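Local coordinates for probable glutamine-binding lipoprotein GlnH (GLNBP) (Mycobacterium tuberculosis, PDB 6H20) that probably serves as the aspartate-specific solute-binding lipoprotein of an amino-acid sensing system that regulates protein kinase G, and here holds bound asparagine, at residues E105-L110 and K120-T125. Sequence-based numbering, arbitrary orientation.
Sequences ERVTAL and KTMSIT. With ASN (asparagine), chain B.
Arg106, in the first turn of helix 106-111, reaches from the helix to the bound asparagine along the loop that follows strand 117-118. CG lies beside the backbone N, and a bend at chi3 (-70°) turns the guanidinium into the pocket. Arg106 NH1 serves two acceptors there, both at 2.8 Å: Lys120 O, met almost along the C=O axis and in the guanidinium plane, and OD1 of the ligand side chain. Both bonds are noticeably bent at the hydrogen, whereas the one from Arg106 NH2 to the ligand carboxylate O, 3.0 Å long, is straighter. NE donates to Ala103 O, so the flat group is held at several points of its rim.

Two side chains flank this arm. Met122 leaves its backbone with CG anti to the N (chi1 -164°) and stays extended to the tip. Its CG sits over one face of the guanidinium, and its CE ends 3.8 Å from Arg106 CB, close to Val107 CG2 and, more loosely, Leu110 CD1. Lys120 crosses the arginine at about a right angle, touching it CD to CD, and carries its ammonium to a salt bridge with Asp58.

Backbone and side chains of 120-125 complete the grip on the amino acid. The ligand N donates to Thr121 O at 2.7 Å and also to Ser123 OG, Thr121 OG1 donates to OD1, and Ser123 N donates to OXT at 2.9 Å. Arg128, Thr171 and Asp209 supply further bonds, as expected of the cleft in a family 3 solute-binding protein. Arg128 also brings a like charge close to Arg106 NH2, which the ligand carboxylate probably helps to offset. With Arg106 NH1 and Thr121 OG1 both donating to OD1, the site would suit an amide oxygen of asparagine or a carboxylate oxygen of aspartate, consistent with aspartate specificity.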
loop_
_atom_site.group_PDB
_atom_site.type_symbol
_atom_site.label_atom_id
_atom_site.label_comp_id
_atom_site.label_asym_id
_atom_site.label_seq_id
_atom_site.Cartn_x
_atom_site.Cartn_y
_atom_site.Cartn_z
ATOM N N GLU A 105 -9.464 2.166 -6.830
ATOM C CA GLU A 105 -9.248 2.980 -8.026
ATOM C C GLU A 105 -7.795 3.049 -8.476
ATOM O O GLU A 105 -7.501 3.740 -9.457
ATOM C CB GLU A 105 -9.753 4.410 -7.792
ATOM C CG GLU A 105 -11.254 4.519 -7.550
ATOM C CD GLU A 105 -11.692 5.862 -6.966
ATOM O OE1 GLU A 105 -10.898 6.545 -6.288
ATOM O OE2 GLU A 105 -12.868 6.233 -7.174
ATOM N N ARG A 106 -6.872 2.381 -7.779
ATOM C CA ARG A 106 -5.459 2.501 -8.137
ATOM C C ARG A 106 -5.178 1.973 -9.539
ATOM O O ARG A 106 -4.445 2.604 -10.304
ATOM C CB ARG A 106 -4.599 1.748 -7.121
ATOM C CG ARG A 106 -4.615 2.375 -5.745
ATOM C CD ARG A 106 -3.860 1.491 -4.723
ATOM N NE ARG A 106 -4.606 0.261 -4.451
ATOM C CZ ARG A 106 -4.289 -0.599 -3.478
ATOM N NH1 ARG A 106 -3.232 -0.366 -2.705
ATOM N NH2 ARG A 106 -5.027 -1.687 -3.279
ATOM N N VAL A 107 -5.743 0.815 -9.893
ATOM C CA VAL A 107 -5.470 0.246 -11.213
ATOM C C VAL A 107 -6.094 1.103 -12.307
ATOM O O VAL A 107 -5.456 1.390 -13.331
ATOM C CB VAL A 107 -5.933 -1.221 -11.286
ATOM C CG1 VAL A 107 -6.035 -1.684 -12.744
ATOM C CG2 VAL A 107 -4.980 -2.109 -10.505
ATOM N N THR A 108 -7.343 1.539 -12.107
ATOM C CA THR A 108 -8.028 2.302 -13.146
ATOM C C THR A 108 -7.325 3.622 -13.430
ATOM O O THR A 108 -7.191 4.018 -14.591
ATOM C CB THR A 108 -9.487 2.542 -12.753
ATOM O OG1 THR A 108 -10.160 1.284 -12.661
ATOM C CG2 THR A 108 -10.179 3.388 -13.807
ATOM N N ALA A 109 -6.862 4.322 -12.394
ATOM C CA ALA A 109 -6.185 5.592 -12.641
ATOM C C ALA A 109 -4.929 5.396 -13.469
ATOM O O ALA A 109 -4.593 6.247 -14.297
ATOM C CB ALA A 109 -5.858 6.284 -11.322
ATOM N N LEU A 110 -4.226 4.282 -13.264
ATOM C CA LEU A 110 -3.040 4.004 -14.064
ATOM C C LEU A 110 -3.417 3.647 -15.497
ATOM O O LEU A 110 -2.783 4.125 -16.449
ATOM C CB LEU A 110 -2.234 2.895 -13.392
ATOM C CG LEU A 110 -1.564 3.320 -12.087
ATOM C CD1 LEU A 110 -1.069 2.103 -11.315
ATOM C CD2 LEU A 110 -0.429 4.274 -12.389
ATOM N N LYS A 120 0.741 3.978 -2.973
ATOM C CA LYS A 120 -0.358 3.821 -2.024
ATOM C C LYS A 120 -0.421 2.365 -1.611
ATOM O O LYS A 120 -1.298 1.617 -2.062
ATOM C CB LYS A 120 -1.686 4.278 -2.643
ATOM C CG LYS A 120 -2.786 4.419 -1.583
ATOM C CD LYS A 120 -4.171 4.313 -2.196
ATOM C CE LYS A 120 -5.287 4.442 -1.157
ATOM N NZ LYS A 120 -5.024 3.747 0.136
ATOM N N THR A 121 0.537 1.970 -0.771
ATOM C CA THR A 121 0.655 0.621 -0.213
ATOM C C THR A 121 0.276 -0.474 -1.217
ATOM O O THR A 121 -0.459 -1.405 -0.899
ATOM C CB THR A 121 -0.143 0.484 1.103
ATOM O OG1 THR A 121 -1.552 0.705 0.881
ATOM C CG2 THR A 121 0.357 1.486 2.147
ATOM N N MET A 122 0.776 -0.377 -2.446
ATOM C CA MET A 122 0.182 -1.161 -3.527
ATOM C C MET A 122 0.923 -2.482 -3.673
ATOM O O MET A 122 2.019 -2.532 -4.243
ATOM C CB MET A 122 0.162 -0.385 -4.840
ATOM C CG MET A 122 -0.770 -1.009 -5.858
ATOM S SD MET A 122 -0.921 0.055 -7.284
ATOM C CE MET A 122 -2.069 -0.908 -8.255
ATOM N N SER A 123 0.317 -3.560 -3.167
ATOM C CA SER A 123 0.943 -4.874 -3.270
ATOM C C SER A 123 1.073 -5.309 -4.723
ATOM O O SER A 123 0.139 -5.192 -5.524
ATOM C CB SER A 123 0.133 -5.919 -2.516
ATOM O OG SER A 123 0.142 -5.613 -1.142
ATOM N N ILE A 124 2.246 -5.833 -5.046
ATOM C CA ILE A 124 2.545 -6.320 -6.388
ATOM C C ILE A 124 2.012 -7.741 -6.486
ATOM O O ILE A 124 2.443 -8.624 -5.738
ATOM C CB ILE A 124 4.058 -6.306 -6.627
ATOM C CG1 ILE A 124 4.653 -4.898 -6.510
ATOM C CG2 ILE A 124 4.399 -6.914 -8.002
ATOM C CD1 ILE A 124 6.179 -4.906 -6.206
ATOM N N THR A 125 1.084 -7.973 -7.413
ATOM C CA THR A 125 0.514 -9.302 -7.609
ATOM C C THR A 125 0.512 -9.650 -9.093
ATOM O O THR A 125 0.564 -8.776 -9.963
ATOM C CB THR A 125 -0.928 -9.418 -7.078
ATOM O OG1 THR A 125 -1.804 -8.630 -7.893
ATOM C CG2 THR A 125 -1.016 -8.960 -5.608
HETATM N N ASN B . -1.497 -3.616 0.324
HETATM C CA ASN B . -2.879 -4.075 0.185
HETATM C C ASN B . -3.303 -3.965 -1.268
HETATM O O ASN B . -4.502 -4.079 -1.583
HETATM C CB ASN B . -3.814 -3.267 1.086
HETATM C CG ASN B . -3.949 -1.829 0.650
HETATM O OD1 ASN B . -3.146 -1.305 -0.115
HETATM N ND2 ASN B . -4.998 -1.190 1.114
HETATM O OXT ASN B . -2.424 -3.755 -2.131
#